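Alpha-ketoglutarate-dependent non-heme iron oxygenase EasH (Aspergillus japonicus, PDB 5M0T) acts as an iron(II)- and 2-oxoglutarate-dependent oxidase of the phytanoyl-CoA dioxygenase family in the biosynthesis of the ergot alkaloid cycloclavine. Local coordinates at the interface of chains A and B. Numbering follows the deposited sequence. Chains: chain A/B, Alpha-ketoglutarate-dependent non-heme iron oxygenase EasH.

Contact 1: the interface of chains A and B. Residues chain A 67, 137, 237; chain B 269-271, 273, 276.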
ATOM      1  N   GLN A  67       0.880  15.054   7.054  1.00 74.22           N
ATOM      2  CA  GLN A  67       2.248  15.098   7.592  1.00 72.72           C
ATOM      3  C   GLN A  67       2.564  16.478   8.184  1.00 70.33           C
ATOM      4  O   GLN A  67       2.961  16.589   9.346  1.00 68.87           O
ATOM      5  CB  GLN A  67       3.296  14.757   6.507  1.00 73.22           C
ATOM      6  CG  GLN A  67       3.598  13.283   6.327  1.00 74.92           C
ATOM      7  CD  GLN A  67       2.487  12.494   5.668  1.00 77.47           C
ATOM      8  OE1 GLN A  67       1.440  13.027   5.289  1.00 77.97           O
ATOM      9  NE2 GLN A  67       2.719  11.193   5.519  1.00 80.19           N
ATOM     10  N   GLY A 137      -3.444   8.152   9.523  1.00 37.52           N
ATOM     11  CA  GLY A 137      -2.813   8.309   8.217  1.00 37.77           C
ATOM     12  C   GLY A 137      -3.403   7.437   7.107  1.00 39.31           C
ATOM     13  O   GLY A 137      -3.120   7.677   5.935  1.00 40.50           O
ATOM     14  N   VAL A 237       4.269   5.145   3.712  1.00 38.14           N
ATOM     15  CA  VAL A 237       4.449   6.590   3.644  1.00 41.80           C
ATOM     16  C   VAL A 237       5.742   6.953   2.887  1.00 45.09           C
ATOM     17  O   VAL A 237       5.758   7.930   2.130  1.00 49.87           O
ATOM     18  CB  VAL A 237       4.419   7.220   5.051  1.00 40.22           C
ATOM     19  CG1 VAL A 237       4.855   8.676   5.013  1.00 42.25           C
ATOM     20  CG2 VAL A 237       3.020   7.106   5.644  1.00 38.78           C
TER
ATOM     21  N   VAL B 269      -3.549  13.013   3.269  1.00 44.93           N
ATOM     22  CA  VAL B 269      -2.332  12.443   3.828  1.00 45.91           C
ATOM     23  C   VAL B 269      -1.432  12.147   2.642  1.00 44.11           C
ATOM     24  O   VAL B 269      -1.811  11.376   1.765  1.00 42.52           O
ATOM     25  CB  VAL B 269      -2.609  11.096   4.575  1.00 51.47           C
ATOM     26  CG1 VAL B 269      -1.342  10.544   5.233  1.00 52.49           C
ATOM     27  CG2 VAL B 269      -3.748  11.229   5.594  1.00 53.55           C
ATOM     28  N   ASP B 270      -0.256  12.756   2.597  1.00 42.32           N
ATOM     29  CA  ASP B 270       0.694  12.452   1.534  1.00 44.17           C
ATOM     30  C   ASP B 270       1.367  11.142   1.882  1.00 44.39           C
ATOM     31  O   ASP B 270       1.909  11.007   2.968  1.00 46.85           O
ATOM     32  CB  ASP B 270       1.758  13.548   1.381  1.00 45.41           C
ATOM     33  CG  ASP B 270       1.269  14.743   0.569  1.00 45.91           C
ATOM     34  OD1 ASP B 270       0.110  14.749   0.088  1.00 47.63           O
ATOM     35  OD2 ASP B 270       2.077  15.672   0.393  1.00 47.71           O
ATOM     36  N   ILE B 271       1.308  10.182   0.967  1.00 45.65           N
ATOM     37  CA  ILE B 271       2.030   8.926   1.104  1.00 47.27           C
ATOM     38  C   ILE B 271       2.807   8.621  -0.172  1.00 45.87           C
ATOM     39  O   ILE B 271       2.558   9.228  -1.223  1.00 43.85           O
ATOM     40  CB  ILE B 271       1.091   7.759   1.512  1.00 50.80           C
ATOM     41  CG1 ILE B 271       0.053   7.448   0.438  1.00 48.59           C
ATOM     42  CG2 ILE B 271       0.385   8.080   2.833  1.00 53.31           C
ATOM     43  CD1 ILE B 271      -0.848   6.288   0.817  1.00 49.76           C
ATOM     44  N   THR B 273       6.305   9.037  -0.310  1.00 37.80           N
ATOM     45  CA  THR B 273       7.074  10.256  -0.256  1.00 39.24           C
ATOM     46  C   THR B 273       8.577   9.985  -0.205  1.00 41.22           C
ATOM     47  O   THR B 273       9.012   8.848   0.034  1.00 40.90           O
ATOM     48  CB  THR B 273       6.684  11.019   1.017  1.00 39.08           C
ATOM     49  OG1 THR B 273       7.076  10.252   2.155  1.00 40.28           O
ATOM     50  CG2 THR B 273       5.171  11.247   1.051  1.00 37.47           C
ATOM     51  N   LEU B 276       9.237  12.256   3.670  1.00 48.92           N
ATOM     52  CA  LEU B 276       7.904  12.774   3.996  1.00 50.35           C
ATOM     53  C   LEU B 276       7.412  13.961   3.125  1.00 53.75           C
ATOM     54  O   LEU B 276       6.277  14.423   3.299  1.00 49.38           O
ATOM     55  CB  LEU B 276       7.814  13.144   5.483  1.00 52.78           C
ATOM     56  CG  LEU B 276       8.250  12.077   6.491  1.00 53.48           C
ATOM     57  CD1 LEU B 276       8.290  12.665   7.895  1.00 54.35           C
ATOM     58  CD2 LEU B 276       7.311  10.885   6.414  1.00 51.26           C
TER
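A:Gln67 and A:Val237 press against the B:269-271 strand and the loop that follows it, and they bury the most surface, 53 and 40 Å². The carbonyl oxygen of A:Val237 carries the firm polar link, because it accepts two hydrogen bonds from B:Thr273. The backbone N of B:Thr273 lies 2.7 Å from A:Val237 O, tilted 23° from the carbonyl plane. The hydroxyl OG1 reaches A:Val237 O from the opposite face, well above the plane, also at 2.7 Å. A chi1 of 65° sets OG1 between the backbone N and the carbonyl carbon of B:Thr273. The A:Val237 methyls divide the apolar contact: CG1 meets CD2 of B:Leu276 at 3.6 Å, and CG2 meets CG2 of B:Ile271, whose side chain crosses it nearly at a right angle. A:Gln67 bends at chi2 (72°) and sets its amide tightly against B:Asp270 O. NE2 is 2.7 Å from that oxygen, but its N-H points away and makes no hydrogen bond. OE1, 3.1 Å from B:Asp270 O, faces another acceptor, so the fit looks strained; its bond from B:Asp270 N is weak. The chain A side combines helix 66-71 and the loop after strand 222-231.

Contact 2: the interface of chains A and B. Residues chain A 274-275, 279, 283; chain B 79, 82-83, 242.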
ATOM      1  N   TYR A 274       6.689  -8.690  -9.646  1.00 50.99           N
ATOM      2  CA  TYR A 274       7.083  -8.458 -11.033  1.00 53.65           C
ATOM      3  C   TYR A 274       6.337  -9.470 -11.866  1.00 53.53           C
ATOM      4  O   TYR A 274       6.496 -10.673 -11.665  1.00 57.07           O
ATOM      5  CB  TYR A 274       8.580  -8.654 -11.235  1.00 56.72           C
ATOM      6  CG  TYR A 274       8.984  -8.586 -12.689  1.00 60.26           C
ATOM      7  CD1 TYR A 274       8.984  -7.386 -13.357  1.00 65.84           C
ATOM      8  CD2 TYR A 274       9.330  -9.728 -13.401  1.00 65.98           C
ATOM      9  CE1 TYR A 274       9.359  -7.302 -14.693  1.00 70.78           C
ATOM     10  CE2 TYR A 274       9.684  -9.666 -14.739  1.00 68.70           C
ATOM     11  CZ  TYR A 274       9.707  -8.444 -15.378  1.00 69.78           C
ATOM     12  OH  TYR A 274      10.066  -8.359 -16.703  1.00 75.15           O
ATOM     13  N   ASP A 275       5.517  -8.983 -12.787  1.00 53.13           N
ATOM     14  CA  ASP A 275       4.699  -9.825 -13.644  1.00 54.55           C
ATOM     15  C   ASP A 275       3.785 -10.790 -12.861  1.00 54.67           C
ATOM     16  O   ASP A 275       3.521 -11.903 -13.316  1.00 55.11           O
ATOM     17  CB  ASP A 275       5.629 -10.598 -14.596  1.00 56.26           C
ATOM     18  CG  ASP A 275       4.930 -11.089 -15.842  1.00 57.81           C
ATOM     19  OD1 ASP A 275       3.770 -10.700 -16.114  1.00 58.17           O
ATOM     20  OD2 ASP A 275       5.568 -11.880 -16.560  1.00 60.41           O
ATOM     21  N   LEU A 279       9.189 -10.801  -6.930  1.00 48.50           N
ATOM     22  CA  LEU A 279       9.856  -9.570  -7.404  1.00 48.11           C
ATOM     23  C   LEU A 279      11.366  -9.745  -7.527  1.00 48.40           C
ATOM     24  O   LEU A 279      11.962  -9.415  -8.557  1.00 48.35           O
ATOM     25  CB  LEU A 279       9.554  -8.391  -6.466  1.00 46.37           C
ATOM     26  CG  LEU A 279      10.265  -7.046  -6.741  1.00 47.04           C
ATOM     27  CD1 LEU A 279      10.032  -6.563  -8.165  1.00 47.31           C
ATOM     28  CD2 LEU A 279       9.827  -6.001  -5.707  1.00 45.84           C
ATOM     29  N   ILE A 283      13.558  -9.442 -11.173  1.00 55.58           N
ATOM     30  CA  ILE A 283      14.554  -8.385 -11.416  1.00 57.84           C
ATOM     31  C   ILE A 283      15.998  -8.827 -11.137  1.00 61.40           C
ATOM     32  O   ILE A 283      16.908  -8.022 -11.294  1.00 63.61           O
ATOM     33  CB  ILE A 283      14.234  -7.076 -10.641  1.00 55.47           C
ATOM     34  CG1 ILE A 283      14.448  -7.226  -9.123  1.00 53.73           C
ATOM     35  CG2 ILE A 283      12.815  -6.620 -10.950  1.00 54.96           C
ATOM     36  CD1 ILE A 283      14.073  -6.003  -8.308  1.00 52.09           C
TER
ATOM     37  N   SER B  79       2.777  -6.216 -15.574  1.00 50.66           N
ATOM     38  CA  SER B  79       3.768  -5.125 -15.591  1.00 54.13           C
ATOM     39  C   SER B  79       3.921  -4.538 -17.022  1.00 54.46           C
ATOM     40  O   SER B  79       5.021  -4.472 -17.585  1.00 55.85           O
ATOM     41  CB  SER B  79       5.098  -5.608 -15.010  1.00 57.44           C
ATOM     42  OG  SER B  79       4.900  -6.164 -13.712  1.00 56.44           O
ATOM     43  N   LEU B  82       6.179  -1.774 -18.714  1.00 62.44           N
ATOM     44  CA  LEU B  82       7.498  -2.204 -19.183  1.00 64.60           C
ATOM     45  C   LEU B  82       7.502  -2.600 -20.670  1.00 64.64           C
ATOM     46  O   LEU B  82       8.539  -2.547 -21.305  1.00 67.62           O
ATOM     47  CB  LEU B  82       8.007  -3.351 -18.309  1.00 64.76           C
ATOM     48  CG  LEU B  82       9.425  -3.251 -17.789  1.00 70.11           C
ATOM     49  CD1 LEU B  82       9.637  -4.305 -16.718  1.00 70.86           C
ATOM     50  CD2 LEU B  82      10.429  -3.419 -18.921  1.00 76.12           C
ATOM     51  N   PHE B  83       6.343  -2.980 -21.206  1.00 62.14           N
ATOM     52  CA  PHE B  83       6.225  -3.567 -22.540  1.00 63.11           C
ATOM     53  C   PHE B  83       5.453  -2.756 -23.578  1.00 63.34           C
ATOM     54  O   PHE B  83       5.538  -3.082 -24.759  1.00 69.32           O
ATOM     55  CB  PHE B  83       5.576  -4.964 -22.408  1.00 62.42           C
ATOM     56  CG  PHE B  83       6.287  -5.862 -21.432  1.00 61.67           C
ATOM     57  CD1 PHE B  83       7.540  -6.402 -21.754  1.00 64.14           C
ATOM     58  CD2 PHE B  83       5.739  -6.131 -20.175  1.00 59.37           C
ATOM     59  CE1 PHE B  83       8.213  -7.212 -20.843  1.00 64.14           C
ATOM     60  CE2 PHE B  83       6.406  -6.947 -19.265  1.00 59.58           C
ATOM     61  CZ  PHE B  83       7.650  -7.482 -19.597  1.00 62.05           C
ATOM     62  N   ALA B 242      10.141  -2.330 -10.120  1.00 51.81           N
ATOM     63  CA  ALA B 242      10.524  -3.069 -11.331  1.00 54.47           C
ATOM     64  C   ALA B 242      10.777  -2.176 -12.543  1.00 55.81           C
ATOM     65  O   ALA B 242      11.470  -2.584 -13.469  1.00 59.64           O
ATOM     66  CB  ALA B 242       9.468  -4.114 -11.670  1.00 54.40           C
TER
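A:Tyr274 inserts its ring among B:Ala242, B:Leu82 and B:Phe83, and it buries 70 Å², the largest area in this patch. From CB the side chain runs with CG opposite the backbone N (chi1 173°), which points the ring at chain B. Near the base, CD1 rests 3.7 Å from the methyl CB of B:Ala242, in 3-10 helix 240-242. One atom further out, CE1 meets CD1 of B:Leu82 at 3.6 Å. This methyl sits in the plane of the ring, at its edge, and the two side chains cross at about a right angle. At the tip, the phenol oxygen OH has CZ of B:Phe83 3.9 Å away, a van der Waals approach that again brings two side chains together nearly perpendicularly. One face of the tyrosine ring is partly covered within chain A by CB of A:Asp275, 4.0 Å above the plane and offset toward the rim. A:Ile283 adds a marginal contact to B:Ala242 and loses 11 Å² to chain B. A polar link comes from the next backbone position: A:Asp275 N donates to the hydroxyl OG of B:Ser79 at 3.0 Å, with an angle of 159° at the hydrogen.

Contact 3: the interface of chains A and B. Residues chain A 137-140, 234; chain B 233-234, 266.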
ATOM      1  N   GLY A 137      -3.444   8.152   9.523  1.00 37.52           N
ATOM      2  CA  GLY A 137      -2.813   8.309   8.217  1.00 37.77           C
ATOM      3  C   GLY A 137      -3.403   7.437   7.107  1.00 39.31           C
ATOM      4  O   GLY A 137      -3.120   7.677   5.935  1.00 40.50           O
ATOM      5  N   ILE A 138      -4.197   6.422   7.467  1.00 36.25           N
ATOM      6  CA  ILE A 138      -4.836   5.512   6.525  1.00 35.26           C
ATOM      7  C   ILE A 138      -6.360   5.725   6.577  1.00 35.07           C
ATOM      8  O   ILE A 138      -6.966   5.485   7.614  1.00 35.77           O
ATOM      9  CB  ILE A 138      -4.527   4.056   6.908  1.00 34.40           C
ATOM     10  CG1 ILE A 138      -3.019   3.795   6.899  1.00 33.93           C
ATOM     11  CG2 ILE A 138      -5.276   3.073   6.004  1.00 35.45           C
ATOM     12  CD1 ILE A 138      -2.645   2.534   7.674  1.00 33.88           C
ATOM     13  N   PRO A 139      -6.990   6.168   5.462  1.00 35.81           N
ATOM     14  CA  PRO A 139      -8.422   6.545   5.550  1.00 36.92           C
ATOM     15  C   PRO A 139      -9.413   5.432   5.986  1.00 36.89           C
ATOM     16  O   PRO A 139     -10.337   5.709   6.733  1.00 36.41           O
ATOM     17  CB  PRO A 139      -8.753   7.023   4.132  1.00 37.96           C
ATOM     18  CG  PRO A 139      -7.458   7.455   3.569  1.00 38.06           C
ATOM     19  CD  PRO A 139      -6.409   6.563   4.168  1.00 36.18           C
ATOM     20  N   ILE A 140      -9.241   4.207   5.504  1.00 36.81           N
ATOM     21  CA  ILE A 140     -10.103   3.104   5.939  1.00 38.00           C
ATOM     22  C   ILE A 140      -9.999   2.855   7.455  1.00 38.15           C
ATOM     23  O   ILE A 140     -10.995   2.533   8.079  1.00 40.59           O
ATOM     24  CB  ILE A 140      -9.851   1.801   5.123  1.00 37.94           C
ATOM     25  CG1 ILE A 140     -10.848   0.686   5.478  1.00 38.20           C
ATOM     26  CG2 ILE A 140      -8.453   1.247   5.355  1.00 35.82           C
ATOM     27  CD1 ILE A 140     -12.301   1.086   5.464  1.00 40.12           C
ATOM     28  N   PHE A 234      -1.268  -2.054   3.180  1.00 32.41           N
ATOM     29  CA  PHE A 234      -1.279  -0.581   3.123  1.00 33.05           C
ATOM     30  C   PHE A 234       0.016   0.013   2.565  1.00 34.30           C
ATOM     31  O   PHE A 234       1.135  -0.365   2.965  1.00 33.71           O
ATOM     32  CB  PHE A 234      -1.572   0.034   4.493  1.00 31.73           C
ATOM     33  CG  PHE A 234      -2.877  -0.404   5.072  1.00 32.34           C
ATOM     34  CD1 PHE A 234      -4.067  -0.054   4.459  1.00 32.94           C
ATOM     35  CD2 PHE A 234      -2.919  -1.218   6.216  1.00 31.79           C
ATOM     36  CE1 PHE A 234      -5.286  -0.471   4.990  1.00 33.38           C
ATOM     37  CE2 PHE A 234      -4.131  -1.643   6.741  1.00 31.37           C
ATOM     38  CZ  PHE A 234      -5.319  -1.265   6.132  1.00 32.05           C
TER
ATOM     39  N   GLN B 233      -4.396   4.198  -0.857  1.00 36.98           N
ATOM     40  CA  GLN B 233      -4.069   3.671   0.479  1.00 34.87           C
ATOM     41  C   GLN B 233      -3.682   2.179   0.473  1.00 34.30           C
ATOM     42  O   GLN B 233      -3.048   1.731   1.424  1.00 31.18           O
ATOM     43  CB  GLN B 233      -5.207   3.905   1.465  1.00 35.77           C
ATOM     44  CG  GLN B 233      -6.417   3.000   1.266  1.00 36.93           C
ATOM     45  CD  GLN B 233      -7.629   3.429   2.078  1.00 37.58           C
ATOM     46  OE1 GLN B 233      -7.540   3.601   3.286  1.00 37.69           O
ATOM     47  NE2 GLN B 233      -8.780   3.556   1.416  1.00 39.41           N
ATOM     48  N   PHE B 234      -4.067   1.440  -0.582  1.00 34.16           N
ATOM     49  CA  PHE B 234      -3.746   0.020  -0.720  1.00 35.64           C
ATOM     50  C   PHE B 234      -2.553  -0.251  -1.649  1.00 35.28           C
ATOM     51  O   PHE B 234      -2.455   0.289  -2.766  1.00 34.00           O
ATOM     52  CB  PHE B 234      -4.958  -0.773  -1.207  1.00 35.95           C
ATOM     53  CG  PHE B 234      -6.138  -0.676  -0.294  1.00 37.53           C
ATOM     54  CD1 PHE B 234      -6.082  -1.185   0.996  1.00 36.40           C
ATOM     55  CD2 PHE B 234      -7.307  -0.032  -0.710  1.00 40.12           C
ATOM     56  CE1 PHE B 234      -7.175  -1.083   1.848  1.00 38.23           C
ATOM     57  CE2 PHE B 234      -8.405   0.076   0.143  1.00 40.63           C
ATOM     58  CZ  PHE B 234      -8.336  -0.452   1.425  1.00 38.74           C
ATOM     59  N   ALA B 266      -3.817  10.402   0.329  1.00 35.49           N
ATOM     60  CA  ALA B 266      -4.862   9.571   0.916  1.00 35.82           C
ATOM     61  C   ALA B 266      -5.692  10.466   1.809  1.00 35.93           C
ATOM     62  O   ALA B 266      -5.299  10.725   2.942  1.00 35.20           O
ATOM     63  CB  ALA B 266      -4.245   8.426   1.714  1.00 36.66           C
TER
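This is a two-fold symmetric interface between identical chains, and near its axis A:Phe234 meets B:Phe234 through an antiparallel beta bridge and through their rings. The pairing joins the two copies in the deposited assembly, although the structure alone does not establish that the dimer is the functional form. The side chains of A:Phe234 and B:Phe234 leave their backbones in much the same direction, with CE1 of A:Phe234 3.7 Å from CE1 of B:Phe234. B:Gln233 CG lies over the centre of the B:Phe234 ring, 3.6 Å above its plane, and B:Gln233 O approaches the edge of the A:Phe234 ring in its plane; the symmetry repeats both contacts with the chains exchanged. B:Gln233 buries most here, 60 Å². Its chi1 of 74° turns CG into the position between backbone N and carbonyl carbon, and from there the chain extends toward helix 139-144 of chain A. Its amide oxygen OE1 accepts a hydrogen bond from A:Ile140 N at 2.9 Å. That N-H lies in the amide plane on a lone pair of OE1, with 165° at the hydrogen. Carbons flank the bond: CG2 of A:Ile140 is 3.3 Å from OE1, and the A:Pro139 ring runs antiparallel to the glutamine chain. A:Pro139 CD also packs 3.8 Å from CB of B:Ala266. The site ties the start of helix 139-144, shortly after the iron-binding A:His132 and A:Glu134, to the partner, and may steady that segment.

Contact 1 and contact 3 are neighbours, with the centres of their C-alpha atoms about 10 Å apart and A:Gly137 common to both. Contact 2 lies about 25 Å from each of them. Because the interface is two-fold symmetric, every contact has a twin with the chains exchanged. The segment holding residues 269-276 therefore serves twice: its chain B copy acts in contact 1, while its chain A copy supplies residues 274 and 275 to contact 2. The C-terminal segments of both chains thus probably reach across on either side of contact 3, with contact 2 set well apart from the pair formed by contacts 1 and 3.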